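Local atomic coordinates of CRISPR-associated protein, Cse1 family (Acidimicrobium ferrooxidans, PDB entry 4H3T), a protein that probably serves as the large Cse1 subunit of the type I-E CRISPR surveillance complex Cascade, which recognises invading DNA. Residues 162-165 against 166-170; 192-196 against 197-201. The protein carries 1 engineered substitution. All blocks are in the same frame, centred on the assembly; numbering follows the deposited sequence.

Interaction 1 (162-165 against 166-170)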
ATOM      1  N   ARG A 162     -16.257  -5.308  -7.471  1.00 36.33           N
ATOM      2  CA  ARG A 162     -15.081  -4.632  -6.937  1.00 35.59           C
ATOM      3  C   ARG A 162     -14.845  -5.024  -5.480  1.00 37.77           C
ATOM      4  O   ARG A 162     -13.725  -5.389  -5.116  1.00 34.58           O
ATOM      5  CB  ARG A 162     -15.221  -3.130  -7.027  1.00 36.13           C
ATOM      6  CG  ARG A 162     -15.100  -2.612  -8.427  1.00 36.62           C
ATOM      7  CD  ARG A 162     -15.011  -1.110  -8.476  1.00 37.98           C
ATOM      8  NE  ARG A 162     -16.162  -0.403  -7.937  1.00 36.58           N
ATOM      9  CZ  ARG A 162     -17.165   0.110  -8.630  1.00 44.48           C
ATOM     10  NH1 ARG A 162     -17.273  -0.120  -9.929  1.00 37.78           N
ATOM     11  NH2 ARG A 162     -18.124   0.787  -8.013  1.00 41.16           N
ATOM     12  N   TRP A 163     -15.910  -5.007  -4.657  1.00 34.96           N
ATOM     13  CA  TRP A 163     -15.751  -5.359  -3.264  1.00 35.73           C
ATOM     14  C   TRP A 163     -15.456  -6.835  -3.024  1.00 39.14           C
ATOM     15  O   TRP A 163     -14.813  -7.177  -2.011  1.00 37.21           O
ATOM     16  CB  TRP A 163     -16.917  -4.937  -2.443  1.00 36.89           C
ATOM     17  CG  TRP A 163     -16.990  -3.455  -2.296  1.00 39.59           C
ATOM     18  CD1 TRP A 163     -17.988  -2.638  -2.742  1.00 43.27           C
ATOM     19  CD2 TRP A 163     -16.081  -2.623  -1.590  1.00 40.39           C
ATOM     20  NE1 TRP A 163     -17.738  -1.339  -2.358  1.00 43.77           N
ATOM     21  CE2 TRP A 163     -16.527  -1.285  -1.750  1.00 45.26           C
ATOM     22  CE3 TRP A 163     -14.828  -2.842  -0.984  1.00 42.06           C
ATOM     23  CZ2 TRP A 163     -15.859  -0.205  -1.176  1.00 44.94           C
ATOM     24  CZ3 TRP A 163     -14.168  -1.770  -0.432  1.00 43.74           C
ATOM     25  CH2 TRP A 163     -14.664  -0.463  -0.573  1.00 44.92           C
ATOM     26  N   LEU A 164     -15.910  -7.692  -3.933  1.00 36.11           N
ATOM     27  CA  LEU A 164     -15.638  -9.118  -3.887  1.00 36.23           C
ATOM     28  C   LEU A 164     -14.130  -9.389  -4.044  1.00 39.51           C
ATOM     29  O   LEU A 164     -13.565 -10.126  -3.268  1.00 37.44           O
ATOM     30  CB  LEU A 164     -16.442  -9.803  -4.986  1.00 37.32           C
ATOM     31  CG  LEU A 164     -16.247 -11.255  -5.249  1.00 41.39           C
ATOM     32  CD1 LEU A 164     -16.598 -12.077  -4.012  1.00 40.35           C
ATOM     33  CD2 LEU A 164     -17.114 -11.681  -6.425  1.00 44.48           C
ATOM     34  N   VAL A 165     -13.485  -8.705  -5.013  1.00 35.64           N
ATOM     35  CA  VAL A 165     -12.084  -8.788  -5.272  1.00 34.45           C
ATOM     36  C   VAL A 165     -11.329  -8.259  -4.073  1.00 36.28           C
ATOM     37  O   VAL A 165     -10.403  -8.895  -3.582  1.00 37.11           O
ATOM     38  CB  VAL A 165     -11.703  -8.052  -6.570  1.00 36.39           C
ATOM     39  CG1 VAL A 165     -10.162  -8.056  -6.743  1.00 36.52           C
ATOM     40  CG2 VAL A 165     -12.355  -8.738  -7.780  1.00 36.30           C
ATOM     41  N   GLU A 166     -11.804  -7.172  -3.506  1.00 35.83           N
ATOM     42  CA  GLU A 166     -11.155  -6.599  -2.346  1.00 35.85           C
ATOM     43  C   GLU A 166     -11.281  -7.482  -1.125  1.00 38.22           C
ATOM     44  O   GLU A 166     -10.315  -7.577  -0.357  1.00 35.67           O
ATOM     45  CB  GLU A 166     -11.745  -5.186  -2.069  1.00 37.65           C
ATOM     46  CG  GLU A 166     -11.040  -4.354  -0.984  1.00 40.91           C
ATOM     47  CD  GLU A 166     -11.555  -4.475   0.441  1.00 46.91           C
ATOM     48  OE1 GLU A 166     -12.360  -5.394   0.696  1.00 42.64           O
ATOM     49  OE2 GLU A 166     -11.091  -3.706   1.321  1.00 39.76           O
ATOM     50  N   ARG A 167     -12.452  -8.110  -0.896  1.00 36.18           N
ATOM     51  CA  ARG A 167     -12.666  -8.833   0.351  1.00 36.23           C
ATOM     52  C   ARG A 167     -11.819 -10.093   0.455  1.00 38.06           C
ATOM     53  O   ARG A 167     -11.455 -10.470   1.551  1.00 36.40           O
ATOM     54  CB  ARG A 167     -14.156  -9.146   0.537  1.00 35.38           C
ATOM     55  CG  ARG A 167     -14.484  -9.675   1.901  1.00 33.77           C
ATOM     56  CD  ARG A 167     -13.988  -8.828   3.053  1.00 38.46           C
ATOM     57  NE  ARG A 167     -14.856  -9.035   4.199  1.00 39.41           N
ATOM     58  CZ  ARG A 167     -15.946  -8.344   4.467  1.00 44.59           C
ATOM     59  NH1 ARG A 167     -16.726  -8.689   5.493  1.00 38.46           N
ATOM     60  NH2 ARG A 167     -16.301  -7.326   3.694  1.00 38.37           N
ATOM     61  N   HIS A 168     -11.536 -10.762  -0.649  1.00 37.09           N
ATOM     62  CA  HIS A 168     -10.665 -11.934  -0.601  1.00 35.77           C
ATOM     63  C   HIS A 168      -9.252 -11.605  -0.132  1.00 37.77           C
ATOM     64  O   HIS A 168      -8.584 -12.456   0.485  1.00 37.51           O
ATOM     65  CB  HIS A 168     -10.546 -12.573  -1.963  1.00 36.23           C
ATOM     66  CG  HIS A 168     -11.646 -13.499  -2.313  1.00 38.08           C
ATOM     67  ND1 HIS A 168     -11.753 -14.723  -1.720  1.00 39.64           N
ATOM     68  CD2 HIS A 168     -12.723 -13.299  -3.119  1.00 39.27           C
ATOM     69  CE1 HIS A 168     -12.817 -15.293  -2.272  1.00 39.08           C
ATOM     70  NE2 HIS A 168     -13.455 -14.449  -3.088  1.00 38.28           N
ATOM     71  N   ALA A 169      -8.810 -10.363  -0.359  1.00 35.56           N
ATOM     72  CA  ALA A 169      -7.451  -9.883  -0.053  1.00 34.89           C
ATOM     73  C   ALA A 169      -7.350  -9.105   1.265  1.00 38.55           C
ATOM     74  O   ALA A 169      -6.283  -9.072   1.841  1.00 39.01           O
ATOM     75  CB  ALA A 169      -6.995  -8.966  -1.219  1.00 35.04           C
ATOM     76  N   PHE A 170      -8.398  -8.355   1.663  1.00 36.32           N
ATOM     77  CA  PHE A 170      -8.324  -7.418   2.780  1.00 38.29           C
ATOM     78  C   PHE A 170      -9.317  -7.734   3.909  1.00 44.03           C
ATOM     79  O   PHE A 170      -9.486  -6.924   4.769  1.00 40.41           O
ATOM     80  CB  PHE A 170      -8.591  -5.975   2.274  1.00 39.35           C
ATOM     81  CG  PHE A 170      -7.390  -5.311   1.658  1.00 39.20           C
ATOM     82  CD1 PHE A 170      -6.448  -4.700   2.453  1.00 41.13           C
ATOM     83  CD2 PHE A 170      -7.253  -5.217   0.275  1.00 42.53           C
ATOM     84  CE1 PHE A 170      -5.347  -4.028   1.895  1.00 40.10           C
ATOM     85  CE2 PHE A 170      -6.154  -4.514  -0.290  1.00 43.69           C
ATOM     86  CZ  PHE A 170      -5.218  -3.928   0.539  1.00 42.20           C
TER
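W163 and E166, three residues apart on one helix, stand side by side and point the same way, the carboxylate set against the rim of the indole. E166 CD lies close to the plane of the ring, 3.9 Å from W163 CZ3, and the carboxylate is turned 83° to it, nearly perpendicular. With CG anti to the backbone N (chi1 -172°) and a bend at chi2, the glutamate chain folds alongside the indole, bringing CG, CD and both oxygens near the six-membered ring. The next pair, L164 and H168, is spaced a full turn apart and likewise runs in the same direction: L164 CD1 sits 4.0 Å from H168 NE2, while L164 O lies 3.3 Å from H168 CD2, oblique to the imidazole plane. Beneath both pairs runs the i to i+4 ladder of an alpha-helix, here helix 157-170 of the Cse1 protein, largely buried over this stretch. E166 N donates to R162 O at 3.1 Å and R167 N to W163 O at 2.8 Å, the latter bent to 142° at the hydrogen. The rung from H168 N to L164 O is weak at 3.4 Å, and L164 O also receives a weak bond from R167 N. Farther along, E166 O accepts from both A169 N and F170 N. Polar ends are held by a second shell. T51 OG1 is hydrogen-bonded to E166 OE2, F112 O and R263 N engage the two imidazole nitrogens of H168, D175 forms a salt bridge with R167, and E29 one with R162, which also bonds to W17 O. Apolar cover comes from helix 52-68, where L52 touches W163 and E166 while L56 and L59 meet V165, and from I265 of strand 263-272, which packs on L164, R167 and H168.

Interaction 2 (192-196 against 197-201)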
ATOM      1  N   PRO A 192     -11.165 -16.875  10.342  1.00 42.16           N
ATOM      2  CA  PRO A 192      -9.946 -16.755   9.515  1.00 41.72           C
ATOM      3  C   PRO A 192      -8.929 -15.778  10.082  1.00 44.64           C
ATOM      4  O   PRO A 192      -9.239 -14.943  10.929  1.00 44.40           O
ATOM      5  CB  PRO A 192     -10.498 -16.207   8.186  1.00 42.14           C
ATOM      6  CG  PRO A 192     -11.652 -15.332   8.616  1.00 43.76           C
ATOM      7  CD  PRO A 192     -12.243 -15.994   9.841  1.00 42.36           C
ATOM      8  N   ALA A 193      -7.741 -15.793   9.504  1.00 44.62           N
ATOM      9  CA  ALA A 193      -6.737 -14.757   9.714  1.00 43.62           C
ATOM     10  C   ALA A 193      -7.178 -13.536   8.879  1.00 42.80           C
ATOM     11  O   ALA A 193      -8.048 -13.647   7.992  1.00 40.23           O
ATOM     12  CB  ALA A 193      -5.330 -15.255   9.267  1.00 44.70           C
ATOM     13  N   ILE A 194      -6.496 -12.407   9.042  1.00 41.74           N
ATOM     14  CA  ILE A 194      -6.735 -11.252   8.162  1.00 40.33           C
ATOM     15  C   ILE A 194      -6.341 -11.631   6.718  1.00 40.72           C
ATOM     16  O   ILE A 194      -5.557 -12.560   6.531  1.00 39.03           O
ATOM     17  CB  ILE A 194      -6.006  -9.987   8.603  1.00 42.54           C
ATOM     18  CG1 ILE A 194      -4.456 -10.168   8.550  1.00 41.70           C
ATOM     19  CG2 ILE A 194      -6.488  -9.581  10.014  1.00 42.66           C
ATOM     20  CD1 ILE A 194      -3.688  -8.970   9.025  1.00 43.05           C
ATOM     21  N   GLY A 195      -6.886 -10.936   5.731  1.00 37.20           N
ATOM     22  CA  GLY A 195      -6.509 -11.184   4.341  1.00 37.63           C
ATOM     23  C   GLY A 195      -5.026 -10.941   4.110  1.00 40.57           C
ATOM     24  O   GLY A 195      -4.370 -10.170   4.826  1.00 39.08           O
ATOM     25  N   TYR A 196      -4.496 -11.585   3.096  1.00 37.80           N
ATOM     26  CA  TYR A 196      -3.072 -11.484   2.811  1.00 38.45           C
ATOM     27  C   TYR A 196      -2.603 -10.042   2.466  1.00 39.40           C
ATOM     28  O   TYR A 196      -1.565  -9.619   2.959  1.00 39.14           O
ATOM     29  CB  TYR A 196      -2.722 -12.431   1.691  1.00 40.55           C
ATOM     30  CG  TYR A 196      -1.278 -12.304   1.241  1.00 41.79           C
ATOM     31  CD1 TYR A 196      -0.263 -12.945   1.920  1.00 45.55           C
ATOM     32  CD2 TYR A 196      -0.929 -11.453   0.205  1.00 42.11           C
ATOM     33  CE1 TYR A 196       1.063 -12.844   1.501  1.00 43.97           C
ATOM     34  CE2 TYR A 196       0.391 -11.295  -0.184  1.00 43.07           C
ATOM     35  CZ  TYR A 196       1.378 -12.064   0.405  1.00 41.83           C
ATOM     36  OH  TYR A 196       2.696 -11.905   0.033  1.00 39.72           O
ATOM     37  N   LEU A 197      -3.393  -9.268   1.716  1.00 38.64           N
ATOM     38  CA  LEU A 197      -3.039  -7.878   1.421  1.00 38.62           C
ATOM     39  C   LEU A 197      -3.183  -6.995   2.650  1.00 43.42           C
ATOM     40  O   LEU A 197      -2.462  -6.000   2.749  1.00 44.01           O
ATOM     41  CB  LEU A 197      -3.816  -7.285   0.240  1.00 37.49           C
ATOM     42  CG  LEU A 197      -3.416  -7.724  -1.123  1.00 39.94           C
ATOM     43  CD1 LEU A 197      -4.131  -6.887  -2.198  1.00 38.34           C
ATOM     44  CD2 LEU A 197      -1.905  -7.562  -1.320  1.00 40.65           C
ATOM     45  N   ALA A 198      -4.082  -7.351   3.571  1.00 39.61           N
ATOM     46  CA  ALA A 198      -4.209  -6.650   4.856  1.00 40.44           C
ATOM     47  C   ALA A 198      -2.923  -6.908   5.739  1.00 45.12           C
ATOM     48  O   ALA A 198      -2.579  -6.087   6.576  1.00 45.61           O
ATOM     49  CB  ALA A 198      -5.480  -7.072   5.606  1.00 40.30           C
ATOM     50  N   TRP A 199      -2.282  -8.066   5.572  1.00 41.51           N
ATOM     51  CA  TRP A 199      -1.085  -8.446   6.291  1.00 41.92           C
ATOM     52  C   TRP A 199       0.184  -7.821   5.727  1.00 43.69           C
ATOM     53  O   TRP A 199       1.050  -7.416   6.482  1.00 42.72           O
ATOM     54  CB  TRP A 199      -0.946  -9.966   6.267  1.00 43.17           C
ATOM     55  CG  TRP A 199       0.244 -10.451   7.037  1.00 44.37           C
ATOM     56  CD1 TRP A 199       0.484 -10.288   8.373  1.00 47.01           C
ATOM     57  CD2 TRP A 199       1.336 -11.226   6.519  1.00 44.54           C
ATOM     58  NE1 TRP A 199       1.667 -10.884   8.703  1.00 47.61           N
ATOM     59  CE2 TRP A 199       2.239 -11.425   7.578  1.00 48.83           C
ATOM     60  CE3 TRP A 199       1.662 -11.722   5.248  1.00 45.87           C
ATOM     61  CZ2 TRP A 199       3.464 -12.085   7.406  1.00 49.80           C
ATOM     62  CZ3 TRP A 199       2.894 -12.356   5.068  1.00 48.29           C
ATOM     63  CH2 TRP A 199       3.760 -12.566   6.151  1.00 49.73           C
ATOM     64  N   ILE A 200       0.363  -7.823   4.419  1.00 40.87           N
ATOM     65  CA  ILE A 200       1.632  -7.312   3.861  1.00 41.30           C
ATOM     66  C   ILE A 200       1.633  -5.763   3.775  1.00 45.18           C
ATOM     67  O   ILE A 200       0.584  -5.111   3.704  1.00 42.91           O
ATOM     68  CB  ILE A 200       2.031  -7.907   2.478  1.00 41.95           C
ATOM     69  CG1 ILE A 200       1.007  -7.605   1.360  1.00 43.29           C
ATOM     70  CG2 ILE A 200       2.280  -9.404   2.575  1.00 44.72           C
ATOM     71  CD1 ILE A 200       1.548  -7.586  -0.003  1.00 40.74           C
ATOM     72  N   GLY A 201       2.829  -5.230   3.722  1.00 42.47           N
ATOM     73  CA  GLY A 201       3.088  -3.838   3.377  1.00 43.38           C
ATOM     74  C   GLY A 201       3.205  -3.802   1.857  1.00 45.90           C
ATOM     75  O   GLY A 201       4.170  -4.304   1.300  1.00 46.50           O
TER
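I200 pushes its CG2 methyl onto one face of the Y196 ring, a CH-pi contact of 3.9 Å to the ring centroid and 28° off its normal. That methyl is the bump; it settles nearest the phenolic end, 3.5 Å from Y196 CZ, while I200 CD1 reaches CE2. Y196 extends to meet it because its CG is anti to the backbone N (chi1 175°), which also brings Y196 CE1 within 4.0 Å of W199 CE3, at the rim of the indole and near its plane. The side chain of I194 crosses that of W199 at about a right angle, laying I194 CD1 against W199 CA and, at 4.0 Å, W199 CB, by the indole edge; its CB rests against A198 CB. An alanine in place of Y196 would probably open a gap under the I200 methyl and leave D298, the hydrogen-bond partner of the phenol hydroxyl, without its mate. Outside the segments, V289 and R58 also touch Y196, and R291 and R319 make cation-pi contacts with W199. The backbone frames this packing, with W199 N bonded to G195 O and I200 N to Y196 O at 3.0 Å. G195 holds the N-cap position and I200 is the first residue after the helix to leave helical geometry, so the whole arrangement is a single short helical turn, 196-199, with apolar side chains of its two flanks folded against it.

Interaction 1 comes first along the chain, on helix 157-170, and interaction 2 follows on the loop and short helix 196-199, the next helix in sequence. Their centres are about 11 Å apart and the two touch directly: A169 O probably accepts a hydrogen bond from A198 N at 3.3 Å, and the F170 ring packs beside L197 O. Residues 169-170 of the longer helix thus meet L197 and A198 of the shorter one, with G171 and G195 also joined through the backbone. Helix 52-68 contacts both. The pair illustrates how successive helices, separated by a loop, can be packed together in a mostly buried interior through backbone and side chain alike.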